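Long-range contacts in dihydropteroate synthase (Xanthomonas albilineans, PDB 6Q62), which probably condenses para-aminobenzoate with 6-hydroxymethyl-7,8-dihydropterin diphosphate to give 7,8-dihydropteroate, the immediate precursor of folate derivatives: residues 98-103 / 114-119; 106-111 / 131-136; 122-127 / 141-146; 157-162 / 195-200. One frame throughout, in Å; residues are numbered along the deposited sequence.

The four contacts run from the barrel core of this enzyme out to its surface loops. Interaction 1 is the buried one: two neighbouring parallel strands joined by backbone hydrogen bonds. Interaction 2 lies one layer out, where the helices that follow those two strands pack side by side; apolar contacts serve its inner side and a salt-bridge network its outer rim. Interaction 3 continues the sheet, setting the loop after strand 118-121 against strand 141-144, and Leu125 of that loop packs on Val134 of interaction 2. Interaction 4 joins the loops leading into helices 162-179 and 199-207 and relies on one tyrosine hydroxyl. Interactions 3 and 4 meet through His145 and Lys197, and both touch the bound 6-chloroguanine.

Interaction 1: 98-103 / 114-119; sequences LSVDTF and AGAGMI
Met118 O takes one hydrogen bond, from Val100 N at 2.9 Å, and one CA-H...O contact, from Ser99 CA at 3.3 Å. The amide donor stands 30° above the carbonyl plane. Strands 98-101 and 118-121, with helix 105-114 between them, form a beta-alpha-beta unit of the TIM barrel, so the two strands run parallel. One step earlier Gly117 N donates to Leu98 O at 2.8 Å, lying in the carbonyl plane. The turn out of the helix is made by Gly115, whose positive phi of 128° closes a Schellman motif and is readily adopted by glycine. Side chains alternate between the sheet's two faces. Ser99 and Met118 share one; the small Ser99, with OG anti to its backbone N, hydrogen-bonds to Asp61 on the next strand, while the methionine end leads off. Val100 and Ile119 share the other face and point the same way toward helix 105-114, where Val100 meets Ala111 and Ile119 meets Met108; branched apolar residues suit this buried layer. Val100 CG1 occupies the crowded position between its own N and carbonyl carbon, and from there reaches Ile119 CG1 at 4.0 Å and Ala116 CB at 4.2 Å.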
loop_
_atom_site.group_PDB
_atom_site.type_symbol
_atom_site.label_atom_id
_atom_site.label_comp_id
_atom_site.label_asym_id
_atom_site.label_seq_id
_atom_site.Cartn_x
_atom_site.Cartn_y
_atom_site.Cartn_z
ATOM N N LEU A 98 19.620 -15.357 -7.220
ATOM C CA LEU A 98 18.585 -16.374 -7.223
ATOM C C LEU A 98 18.648 -17.167 -5.937
ATOM O O LEU A 98 19.705 -17.648 -5.554
ATOM C CB LEU A 98 18.729 -17.334 -8.419
ATOM C CG LEU A 98 18.793 -16.687 -9.801
ATOM C CD1 LEU A 98 19.108 -17.721 -10.844
ATOM C CD2 LEU A 98 17.469 -15.970 -10.155
ATOM N N SER A 99 17.500 -17.306 -5.286
ATOM C CA SER A 99 17.373 -18.097 -4.077
ATOM C C SER A 99 16.636 -19.393 -4.417
ATOM O O SER A 99 15.782 -19.421 -5.311
ATOM C CB SER A 99 16.557 -17.319 -3.055
ATOM O OG SER A 99 16.194 -18.125 -1.945
ATOM N N VAL A 100 17.011 -20.482 -3.740
ATOM C CA VAL A 100 16.304 -21.742 -3.873
ATOM C C VAL A 100 15.545 -21.970 -2.565
ATOM O O VAL A 100 16.147 -21.946 -1.464
ATOM C CB VAL A 100 17.215 -22.938 -4.278
ATOM C CG1 VAL A 100 18.362 -23.173 -3.271
ATOM C CG2 VAL A 100 16.387 -24.213 -4.501
ATOM N N ASP A 101 14.247 -22.152 -2.669
ATOM C CA ASP A 101 13.384 -22.368 -1.510
ATOM C C ASP A 101 13.238 -23.885 -1.309
ATOM O O ASP A 101 12.434 -24.552 -1.989
ATOM C CB ASP A 101 12.038 -21.693 -1.795
ATOM C CG ASP A 101 10.955 -21.802 -0.766
ATOM O OD1 ASP A 101 11.129 -22.549 0.200
ATOM O OD2 ASP A 101 9.918 -21.134 -0.935
ATOM N N THR A 102 14.084 -24.437 -0.435
ATOM C CA THR A 102 14.090 -25.881 -0.165
ATOM C C THR A 102 14.590 -26.124 1.254
ATOM O O THR A 102 15.335 -25.291 1.779
ATOM C CB THR A 102 14.988 -26.600 -1.175
ATOM O OG1 THR A 102 14.871 -28.028 -0.983
ATOM C CG2 THR A 102 16.479 -26.182 -1.084
ATOM N N PHE A 103 14.213 -27.263 1.850
ATOM C CA PHE A 103 14.757 -27.656 3.147
ATOM C C PHE A 103 15.667 -28.880 2.974
ATOM O O PHE A 103 16.208 -29.373 3.967
ATOM C CB PHE A 103 13.654 -27.960 4.187
ATOM C CG PHE A 103 12.614 -28.966 3.787
ATOM C CD1 PHE A 103 12.842 -30.333 3.943
ATOM C CD2 PHE A 103 11.381 -28.552 3.307
ATOM C CE1 PHE A 103 11.871 -31.271 3.557
ATOM C CE2 PHE A 103 10.401 -29.491 2.947
ATOM C CZ PHE A 103 10.657 -30.839 3.076
ATOM N N ALA A 114 23.911 -25.450 -9.903
ATOM C CA ALA A 114 23.154 -25.003 -11.069
ATOM C C ALA A 114 23.116 -23.463 -11.221
ATOM O O ALA A 114 22.710 -22.973 -12.275
ATOM C CB ALA A 114 21.727 -25.558 -11.001
ATOM N N GLY A 115 23.508 -22.724 -10.188
ATOM C CA GLY A 115 23.536 -21.267 -10.250
ATOM C C GLY A 115 22.834 -20.491 -9.161
ATOM O O GLY A 115 22.898 -19.256 -9.175
ATOM N N ALA A 116 22.141 -21.177 -8.215
ATOM C CA ALA A 116 21.489 -20.479 -7.117
ATOM C C ALA A 116 22.564 -19.850 -6.232
ATOM O O ALA A 116 23.646 -20.426 -6.080
ATOM C CB ALA A 116 20.630 -21.435 -6.303
ATOM N N GLY A 117 22.262 -18.671 -5.687
ATOM C CA GLY A 117 23.172 -17.903 -4.848
ATOM C C GLY A 117 22.721 -17.699 -3.426
ATOM O O GLY A 117 23.384 -16.995 -2.667
ATOM N N MET A 118 21.616 -18.327 -3.039
ATOM C CA MET A 118 21.061 -18.162 -1.693
ATOM C C MET A 118 20.146 -19.340 -1.469
ATOM O O MET A 118 19.574 -19.870 -2.432
ATOM C CB MET A 118 20.268 -16.815 -1.584
ATOM C CG MET A 118 19.446 -16.672 -0.299
ATOM S SD MET A 118 18.427 -15.151 -0.268
ATOM C CE MET A 118 19.704 -13.931 -0.263
ATOM N N ILE A 119 19.983 -19.722 -0.216
ATOM C CA ILE A 119 19.097 -20.816 0.190
ATOM C C ILE A 119 18.068 -20.225 1.112
ATOM O O ILE A 119 18.411 -19.510 2.053
ATOM C CB ILE A 119 19.892 -21.980 0.860
ATOM C CG1 ILE A 119 20.808 -22.647 -0.197
ATOM C CG2 ILE A 119 18.945 -23.036 1.493
ATOM C CD1 ILE A 119 22.010 -23.387 0.361
#

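Interaction 2: 106-111 / 131-136; sequences EVMRAA and LDAVAD
Arg109 reaches across from helix 105-114 with its chain extended from CG to NE, laying the guanidinium over the backbone of the other helix. One face of that flat group covers Ala133 CA, and NE passes 3.8 Å from Ala133 CB, so the lone methyl of an alanine leaves the arginine room to lie close. The carboxylates meet the group at its edge. Asp136 OD2 lies in the guanidinium plane and is gripped end-on by two nitrogens, with NH2 at 2.9 Å and NH1 at 3.3 Å; NH1 uses the anti lone pair of OD2, while NH2 comes in from above the carboxylate plane. Asp132, one helical turn earlier, adds a second salt bridge, OD2 3.1 Å from the same NH2, so the three side chains form a network. Both carboxylates are turned steeply against the guanidinium, their planes 59° (Asp132) and 61° (Asp136) from it. The guanidinium charge probably offsets the repulsion between the two carboxylates that share it. On the buried side Met108, extended beyond CG, crosses Val134 obliquely, its SD 3.9 Å from Val134 CG2; a long, flexible thioether can bridge the distance between segment axes 9.5 Å apart. Segments 106-111 and 131-136 run nearly parallel, at 17°, as neighbouring helices in the outer layer of a TIM barrel do, and Met108 and Val134 both rest on Ile119 of strand 118-121 beneath them.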
loop_
_atom_site.group_PDB
_atom_site.type_symbol
_atom_site.label_atom_id
_atom_site.label_comp_id
_atom_site.label_asym_id
_atom_site.label_seq_id
_atom_site.Cartn_x
_atom_site.Cartn_y
_atom_site.Cartn_z
ATOM N N GLU A 106 20.263 -32.089 -0.437
ATOM C CA GLU A 106 20.614 -32.536 -1.790
ATOM C C GLU A 106 20.155 -31.486 -2.780
ATOM O O GLU A 106 20.850 -31.237 -3.759
ATOM C CB GLU A 106 19.910 -33.886 -2.127
ATOM C CG GLU A 106 20.156 -35.021 -1.142
ATOM C CD GLU A 106 19.213 -35.176 0.045
ATOM O OE1 GLU A 106 18.596 -34.176 0.489
ATOM O OE2 GLU A 106 19.112 -36.313 0.552
ATOM N N VAL A 107 18.983 -30.841 -2.534
ATOM C CA VAL A 107 18.467 -29.802 -3.440
ATOM C C VAL A 107 19.309 -28.550 -3.263
ATOM O O VAL A 107 19.646 -27.905 -4.253
ATOM C CB VAL A 107 16.959 -29.520 -3.212
ATOM C CG1 VAL A 107 16.444 -28.460 -4.202
ATOM C CG2 VAL A 107 16.143 -30.818 -3.354
ATOM N N MET A 108 19.699 -28.225 -2.020
ATOM C CA MET A 108 20.558 -27.060 -1.783
ATOM C C MET A 108 21.856 -27.168 -2.580
ATOM O O MET A 108 22.231 -26.226 -3.272
ATOM C CB MET A 108 20.894 -26.921 -0.287
ATOM C CG MET A 108 19.679 -26.734 0.583
ATOM S SD MET A 108 20.212 -26.592 2.310
ATOM C CE MET A 108 18.655 -26.659 3.123
ATOM N N ARG A 109 22.543 -28.336 -2.488
ATOM C CA ARG A 109 23.805 -28.526 -3.213
ATOM C C ARG A 109 23.628 -28.476 -4.713
ATOM O O ARG A 109 24.397 -27.805 -5.405
ATOM C CB ARG A 109 24.455 -29.852 -2.796
ATOM C CG ARG A 109 24.882 -29.866 -1.331
ATOM C CD ARG A 109 25.624 -31.156 -1.040
ATOM N NE ARG A 109 26.075 -31.232 0.349
ATOM C CZ ARG A 109 27.249 -30.791 0.779
ATOM N NH1 ARG A 109 28.080 -30.158 -0.050
ATOM N NH2 ARG A 109 27.585 -30.934 2.042
ATOM N N ALA A 110 22.638 -29.207 -5.234
ATOM C CA ALA A 110 22.389 -29.246 -6.680
ATOM C C ALA A 110 21.968 -27.865 -7.213
ATOM O O ALA A 110 22.415 -27.455 -8.288
ATOM C CB ALA A 110 21.312 -30.281 -7.011
ATOM N N ALA A 111 21.159 -27.127 -6.442
ATOM C CA ALA A 111 20.698 -25.806 -6.863
ATOM C C ALA A 111 21.836 -24.804 -6.931
ATOM O O ALA A 111 21.930 -24.082 -7.920
ATOM C CB ALA A 111 19.608 -25.314 -5.938
ATOM N N LEU A 131 22.976 -28.082 7.656
ATOM C CA LEU A 131 24.035 -27.230 8.245
ATOM C C LEU A 131 25.345 -27.455 7.504
ATOM O O LEU A 131 25.955 -26.499 7.070
ATOM C CB LEU A 131 24.210 -27.472 9.746
ATOM C CG LEU A 131 23.070 -27.016 10.681
ATOM C CD1 LEU A 131 23.223 -27.650 12.078
ATOM C CD2 LEU A 131 23.019 -25.491 10.816
ATOM N N ASP A 132 25.737 -28.744 7.256
ATOM C CA ASP A 132 26.940 -29.087 6.500
ATOM C C ASP A 132 26.864 -28.538 5.065
ATOM O O ASP A 132 27.853 -28.016 4.569
ATOM C CB ASP A 132 27.078 -30.616 6.471
ATOM C CG ASP A 132 28.349 -31.183 5.876
ATOM O OD1 ASP A 132 29.420 -30.908 6.422
ATOM O OD2 ASP A 132 28.251 -31.960 4.893
ATOM N N ALA A 133 25.705 -28.674 4.382
ATOM C CA ALA A 133 25.590 -28.145 3.016
ATOM C C ALA A 133 25.788 -26.612 2.980
ATOM O O ALA A 133 26.608 -26.090 2.215
ATOM C CB ALA A 133 24.241 -28.538 2.397
ATOM N N VAL A 134 25.079 -25.886 3.817
ATOM C CA VAL A 134 25.209 -24.425 3.775
ATOM C C VAL A 134 26.632 -23.988 4.184
ATOM O O VAL A 134 27.189 -23.107 3.506
ATOM C CB VAL A 134 24.079 -23.713 4.550
ATOM C CG1 VAL A 134 24.289 -22.221 4.587
ATOM C CG2 VAL A 134 22.734 -24.034 3.909
ATOM N N ALA A 135 27.259 -24.673 5.194
ATOM C CA ALA A 135 28.628 -24.337 5.600
ATOM C C ALA A 135 29.588 -24.537 4.408
ATOM O O ALA A 135 30.413 -23.671 4.155
ATOM C CB ALA A 135 29.050 -25.177 6.789
ATOM N N ASP A 136 29.406 -25.636 3.618
ATOM C CA ASP A 136 30.223 -25.929 2.437
ATOM C C ASP A 136 29.959 -25.006 1.277
ATOM O O ASP A 136 30.868 -24.679 0.505
ATOM C CB ASP A 136 29.917 -27.356 1.934
ATOM C CG ASP A 136 30.534 -28.508 2.701
ATOM O OD1 ASP A 136 31.323 -28.245 3.626
ATOM O OD2 ASP A 136 30.217 -29.683 2.367
#

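Interaction 3: 122-127 / 141-146; sequences VQALRQ and VVLMHM. With 6GU (6-chloroguanine), chain E.
Met144, Val122 and Val142 touch the 6-chloroguanine directly. Met144 SD lies 3.6 Å from N1 of the base, Val122 CG1 is 4.0 Å from its N3, and Val142 CG1 approaches the amino nitrogen N2; the base is also hydrogen-bonded to Asn120, Asp190 and Lys226. Met144 SD and Val122 CG1 stand on the same side of the base plane, where a polarisable sulfur and a methyl pack well; Val142 CG1 comes instead at the rim, beside N2. Met144 and Val122 lie side by side, pointing the same way. The methionine chain bends at chi3 (80°), which brings CE to 3.7 Å from Val122 CB. Behind them Met146 SD sits near Val122 CB and within 3.5 Å of Gln123 OE1. In TIM-barrel fashion the loop 122-127 leaves the C-terminal end of strand 118-121 and folds against strand 141-144, which occupies the next place in the sheet. The loop reverses through a type I' turn from Gln123 to Arg126, with positive phi at both Ala124 and Leu125; the carboxylate of Asp121 accepts from the amides of Gln123 and Leu125. Gln123 O receives both N and NE of Arg126, fixing the arginine, whose NH2 then donates to Met146 O at 3.0 Å, 33° above the carbonyl plane. The same NH2 donates to a water that gives its own hydrogens to Val122 O (2.6 Å) and Met144 O (2.7 Å). On the apolar side of the turn, Leu125 meets Val141 tip to tip and crosses Leu143 at about a right angle, Leu125 CD1 being 3.7 Å from Leu143 CD2.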
loop_
_atom_site.group_PDB
_atom_site.type_symbol
_atom_site.label_atom_id
_atom_site.label_comp_id
_atom_site.label_asym_id
_atom_site.label_seq_id
_atom_site.Cartn_x
_atom_site.Cartn_y
_atom_site.Cartn_z
ATOM N N VAL A 122 12.689 -23.069 4.963
ATOM C CA VAL A 122 11.538 -23.042 5.860
ATOM C C VAL A 122 11.789 -23.844 7.145
ATOM O O VAL A 122 11.112 -23.591 8.150
ATOM C CB VAL A 122 10.198 -23.454 5.174
ATOM C CG1 VAL A 122 9.798 -22.471 4.080
ATOM C CG2 VAL A 122 10.240 -24.894 4.643
ATOM N N GLN A 123 12.745 -24.795 7.116
ATOM C CA GLN A 123 13.097 -25.616 8.279
ATOM C C GLN A 123 14.295 -25.082 9.075
ATOM O O GLN A 123 14.704 -25.714 10.056
ATOM C CB GLN A 123 13.325 -27.068 7.843
ATOM C CG GLN A 123 12.010 -27.803 7.635
ATOM C CD GLN A 123 11.402 -28.212 8.964
ATOM O OE1 GLN A 123 10.344 -27.721 9.369
ATOM N NE2 GLN A 123 12.075 -29.100 9.689
ATOM N N ALA A 124 14.835 -23.883 8.693
ATOM C CA ALA A 124 15.955 -23.236 9.387
ATOM C C ALA A 124 17.142 -24.214 9.643
ATOM O O ALA A 124 17.716 -24.239 10.737
ATOM C CB ALA A 124 15.484 -22.604 10.682
ATOM N N LEU A 125 17.489 -24.998 8.609
ATOM C CA LEU A 125 18.610 -25.954 8.564
ATOM C C LEU A 125 18.479 -27.109 9.547
ATOM O O LEU A 125 19.489 -27.715 9.916
ATOM C CB LEU A 125 19.975 -25.247 8.707
ATOM C CG LEU A 125 20.225 -24.107 7.676
ATOM C CD1 LEU A 125 21.541 -23.411 7.934
ATOM C CD2 LEU A 125 20.091 -24.591 6.253
ATOM N N ARG A 126 17.234 -27.461 9.924
ATOM C CA ARG A 126 17.021 -28.571 10.842
ATOM C C ARG A 126 17.034 -29.933 10.166
ATOM O O ARG A 126 17.162 -30.941 10.881
ATOM C CB ARG A 126 15.722 -28.376 11.642
ATOM C CG ARG A 126 15.841 -27.247 12.671
ATOM C CD ARG A 126 14.552 -27.097 13.431
ATOM N NE ARG A 126 13.470 -26.480 12.647
ATOM C CZ ARG A 126 12.210 -26.462 13.056
ATOM N NH1 ARG A 126 11.871 -27.030 14.210
ATOM N NH2 ARG A 126 11.280 -25.862 12.326
ATOM N N GLN A 127 16.937 -29.991 8.824
ATOM C CA GLN A 127 17.009 -31.286 8.120
ATOM C C GLN A 127 18.456 -31.809 8.201
ATOM O O GLN A 127 19.394 -31.068 7.922
ATOM C CB GLN A 127 16.577 -31.107 6.652
ATOM C CG GLN A 127 16.432 -32.363 5.811
ATOM C CD GLN A 127 15.292 -33.290 6.179
ATOM O OE1 GLN A 127 15.341 -34.473 5.847
ATOM N NE2 GLN A 127 14.283 -32.834 6.923
ATOM N N VAL A 141 21.785 -17.632 3.646
ATOM C CA VAL A 141 20.702 -18.565 3.993
ATOM C C VAL A 141 19.655 -17.879 4.843
ATOM O O VAL A 141 19.991 -17.161 5.783
ATOM C CB VAL A 141 21.217 -19.879 4.659
ATOM C CG1 VAL A 141 21.985 -19.560 5.960
ATOM C CG2 VAL A 141 20.047 -20.842 4.947
ATOM N N VAL A 142 18.383 -18.131 4.533
ATOM C CA VAL A 142 17.279 -17.611 5.322
ATOM C C VAL A 142 16.877 -18.683 6.324
ATOM O O VAL A 142 16.538 -19.793 5.922
ATOM C CB VAL A 142 16.047 -17.242 4.447
ATOM C CG1 VAL A 142 14.912 -16.683 5.312
ATOM C CG2 VAL A 142 16.409 -16.265 3.322
ATOM N N LEU A 143 16.833 -18.325 7.610
ATOM C CA LEU A 143 16.380 -19.191 8.671
ATOM C C LEU A 143 14.977 -18.755 9.069
ATOM O O LEU A 143 14.798 -17.693 9.659
ATOM C CB LEU A 143 17.341 -19.108 9.872
ATOM C CG LEU A 143 18.855 -19.323 9.578
ATOM C CD1 LEU A 143 19.685 -19.056 10.838
ATOM C CD2 LEU A 143 19.141 -20.760 9.061
ATOM N N MET A 144 13.991 -19.554 8.729
ATOM C CA MET A 144 12.604 -19.202 8.998
ATOM C C MET A 144 12.068 -19.947 10.212
ATOM O O MET A 144 12.545 -21.049 10.521
ATOM C CB MET A 144 11.768 -19.525 7.747
ATOM C CG MET A 144 10.398 -18.821 7.715
ATOM S SD MET A 144 9.245 -19.584 6.548
ATOM C CE MET A 144 8.678 -20.980 7.532
ATOM N N HIS A 145 11.066 -19.370 10.886
ATOM C CA HIS A 145 10.418 -20.047 11.991
ATOM C C HIS A 145 9.188 -20.800 11.510
ATOM O O HIS A 145 8.308 -20.247 10.860
ATOM C CB HIS A 145 9.994 -19.082 13.113
ATOM C CG HIS A 145 9.172 -19.763 14.184
ATOM N ND1 HIS A 145 7.792 -19.849 14.101
ATOM C CD2 HIS A 145 9.574 -20.405 15.309
ATOM C CE1 HIS A 145 7.395 -20.530 15.170
ATOM N NE2 HIS A 145 8.426 -20.874 15.933
ATOM N N MET A 146 9.114 -22.076 11.859
ATOM C CA MET A 146 7.903 -22.860 11.671
ATOM C C MET A 146 7.853 -23.877 12.812
ATOM O O MET A 146 8.904 -24.329 13.233
ATOM C CB MET A 146 7.675 -23.424 10.247
ATOM C CG MET A 146 8.442 -24.670 9.928
ATOM S SD MET A 146 8.117 -25.197 8.245
ATOM C CE MET A 146 6.503 -25.855 8.408
HETATM CL CL6 6GU E . 6.890 -16.300 4.671
HETATM N N1 6GU E . 9.234 -16.926 4.157
HETATM C C2 6GU E . 10.152 -17.766 3.526
HETATM N N2 6GU E . 11.411 -17.537 3.871
HETATM N N3 6GU E . 9.844 -18.779 2.639
HETATM C C4 6GU E . 8.493 -18.943 2.424
HETATM C C5 6GU E . 7.499 -18.143 3.049
HETATM C C6 6GU E . 7.974 -17.179 3.882
HETATM N N7 6GU E . 6.240 -18.573 2.638
HETATM C C8 6GU E . 6.515 -19.630 1.775
HETATM N N9 6GU E . 7.845 -19.873 1.621
HETATM O O HOH W 1 11.914 -23.691 10.662
#

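Interaction 4: 157-162 / 195-200; sequences PHYDDV and FGKSTA. With 6GU (6-chloroguanine), chain E.
The 6-chloroguanine pocket is reached here through Phe195, which turns its ring edge to the base: CE1 stands over the base plane, 3.3 Å from N7 of 6-chloroguanine, and N7 lies near the phenyl plane. One residue on, Gly196 O accepts a hydrogen bond of 2.7 Å from Tyr159 OH, the oxygen lying in the plane of the tyrosine ring and the hydroxyl 32° above the carbonyl plane. Both segments belong to loops that follow strands of the TIM barrel, at the end where such enzymes bind their substrates. The tyrosine ring is flanked by Val162 CG2, 3.6 Å above its centre, so a flat aromatic with a polar tip fits both neighbours. Gly196 suits its place because its phi is positive (62°) and no side chain stands where Pro157 CD packs, 3.3 Å from Gly196 O. Lys197 crosses the tyrosine obliquely, its CG 3.9 Å from Tyr159 OH. Bent at chi4 (100°), the lysine turns NZ back to Phe195 O at 2.9 Å, on a lone pair. NZ also hydrogen-bonds to Gly192 O, Pro191 O and His145 ND1, so three ammonium protons serve four acceptors, which would favour a neutral imidazole.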
loop_
_atom_site.group_PDB
_atom_site.type_symbol
_atom_site.label_atom_id
_atom_site.label_comp_id
_atom_site.label_asym_id
_atom_site.label_seq_id
_atom_site.Cartn_x
_atom_site.Cartn_y
_atom_site.Cartn_z
ATOM N N PRO A 157 -0.515 -24.076 16.418
ATOM C CA PRO A 157 -0.363 -24.411 17.844
ATOM C C PRO A 157 -0.549 -23.205 18.768
ATOM O O PRO A 157 -0.558 -22.058 18.312
ATOM C CB PRO A 157 1.063 -24.957 17.924
ATOM C CG PRO A 157 1.783 -24.247 16.848
ATOM C CD PRO A 157 0.791 -24.079 15.730
ATOM N N HIS A 158 -0.686 -23.476 20.068
ATOM C CA HIS A 158 -0.835 -22.433 21.072
ATOM C C HIS A 158 0.537 -21.914 21.482
ATOM O O HIS A 158 1.461 -22.699 21.722
ATOM C CB HIS A 158 -1.614 -22.959 22.295
ATOM C CG HIS A 158 -1.592 -22.038 23.473
ATOM N ND1 HIS A 158 -0.729 -22.255 24.534
ATOM C CD2 HIS A 158 -2.278 -20.891 23.698
ATOM C CE1 HIS A 158 -0.944 -21.260 25.382
ATOM N NE2 HIS A 158 -1.861 -20.410 24.918
ATOM N N TYR A 159 0.660 -20.586 21.551
ATOM C CA TYR A 159 1.858 -19.907 22.009
ATOM C C TYR A 159 1.494 -19.129 23.265
ATOM O O TYR A 159 0.480 -18.425 23.265
ATOM C CB TYR A 159 2.354 -18.884 20.963
ATOM C CG TYR A 159 2.746 -19.479 19.634
ATOM C CD1 TYR A 159 4.040 -19.946 19.414
ATOM C CD2 TYR A 159 1.854 -19.492 18.562
ATOM C CE1 TYR A 159 4.425 -20.448 18.175
ATOM C CE2 TYR A 159 2.222 -20.010 17.323
ATOM C CZ TYR A 159 3.509 -20.487 17.138
ATOM O OH TYR A 159 3.888 -20.989 15.928
ATOM N N ASP A 160 2.338 -19.203 24.305
ATOM C CA ASP A 160 2.136 -18.388 25.500
ATOM C C ASP A 160 2.461 -16.932 25.125
ATOM O O ASP A 160 1.750 -16.014 25.538
ATOM C CB ASP A 160 3.057 -18.853 26.636
ATOM C CG ASP A 160 2.557 -20.047 27.424
ATOM O OD1 ASP A 160 1.333 -20.314 27.393
ATOM O OD2 ASP A 160 3.391 -20.700 28.103
ATOM N N ASP A 161 3.504 -16.749 24.280
ATOM C CA ASP A 161 4.007 -15.468 23.805
ATOM C C ASP A 161 4.675 -15.730 22.447
ATOM O O ASP A 161 5.866 -16.052 22.395
ATOM C CB ASP A 161 5.018 -14.910 24.834
ATOM C CG ASP A 161 5.504 -13.482 24.638
ATOM O OD1 ASP A 161 5.397 -12.958 23.502
ATOM O OD2 ASP A 161 6.037 -12.903 25.607
ATOM N N VAL A 162 3.903 -15.612 21.352
ATOM C CA VAL A 162 4.403 -15.879 19.990
ATOM C C VAL A 162 5.673 -15.066 19.639
ATOM O O VAL A 162 6.585 -15.620 19.044
ATOM C CB VAL A 162 3.300 -15.740 18.900
ATOM C CG1 VAL A 162 2.922 -14.272 18.634
ATOM C CG2 VAL A 162 3.722 -16.435 17.604
ATOM N N PHE A 195 2.949 -19.703 9.072
ATOM C CA PHE A 195 3.370 -21.082 9.364
ATOM C C PHE A 195 3.085 -21.420 10.823
ATOM O O PHE A 195 3.844 -21.024 11.715
ATOM C CB PHE A 195 4.849 -21.264 9.038
ATOM C CG PHE A 195 5.133 -21.275 7.562
ATOM C CD1 PHE A 195 5.373 -20.086 6.876
ATOM C CD2 PHE A 195 5.198 -22.474 6.854
ATOM C CE1 PHE A 195 5.688 -20.096 5.519
ATOM C CE2 PHE A 195 5.497 -22.481 5.487
ATOM C CZ PHE A 195 5.734 -21.289 4.831
ATOM N N GLY A 196 1.974 -22.109 11.048
ATOM C CA GLY A 196 1.524 -22.486 12.386
ATOM C C GLY A 196 1.242 -21.276 13.252
ATOM O O GLY A 196 1.679 -21.211 14.400
ATOM N N LYS A 197 0.573 -20.265 12.660
ATOM C CA LYS A 197 0.260 -19.005 13.330
ATOM C C LYS A 197 -1.120 -18.525 12.947
ATOM O O LYS A 197 -1.484 -18.574 11.778
ATOM C CB LYS A 197 1.295 -17.927 12.981
ATOM C CG LYS A 197 2.659 -18.162 13.620
ATOM C CD LYS A 197 3.737 -17.467 12.840
ATOM C CE LYS A 197 5.114 -17.889 13.303
ATOM N NZ LYS A 197 5.683 -18.897 12.382
ATOM N N SER A 198 -1.897 -18.071 13.932
ATOM C CA SER A 198 -3.236 -17.526 13.671
ATOM C C SER A 198 -3.079 -16.120 13.094
ATOM O O SER A 198 -1.979 -15.572 13.147
ATOM C CB SER A 198 -4.017 -17.433 14.980
ATOM O OG SER A 198 -3.393 -16.524 15.877
ATOM N N THR A 199 -4.179 -15.496 12.623
ATOM C CA THR A 199 -4.130 -14.099 12.158
ATOM C C THR A 199 -3.621 -13.203 13.297
ATOM O O THR A 199 -2.719 -12.401 13.065
ATOM C CB THR A 199 -5.492 -13.653 11.589
ATOM O OG1 THR A 199 -5.815 -14.515 10.508
ATOM C CG2 THR A 199 -5.493 -12.209 11.087
ATOM N N ALA A 200 -4.143 -13.388 14.541
ATOM C CA ALA A 200 -3.717 -12.608 15.704
ATOM C C ALA A 200 -2.204 -12.743 15.931
ATOM O O ALA A 200 -1.547 -11.742 16.233
ATOM C CB ALA A 200 -4.491 -13.046 16.960
HETATM CL CL6 6GU E . 6.890 -16.300 4.671
HETATM N N1 6GU E . 9.234 -16.926 4.157
HETATM C C2 6GU E . 10.152 -17.766 3.526
HETATM N N2 6GU E . 11.411 -17.537 3.871
HETATM N N3 6GU E . 9.844 -18.779 2.639
HETATM C C4 6GU E . 8.493 -18.943 2.424
HETATM C C5 6GU E . 7.499 -18.143 3.049
HETATM C C6 6GU E . 7.974 -17.179 3.882
HETATM N N7 6GU E . 6.240 -18.573 2.638
HETATM C C8 6GU E . 6.515 -19.630 1.775
HETATM N N9 6GU E . 7.845 -19.873 1.621
#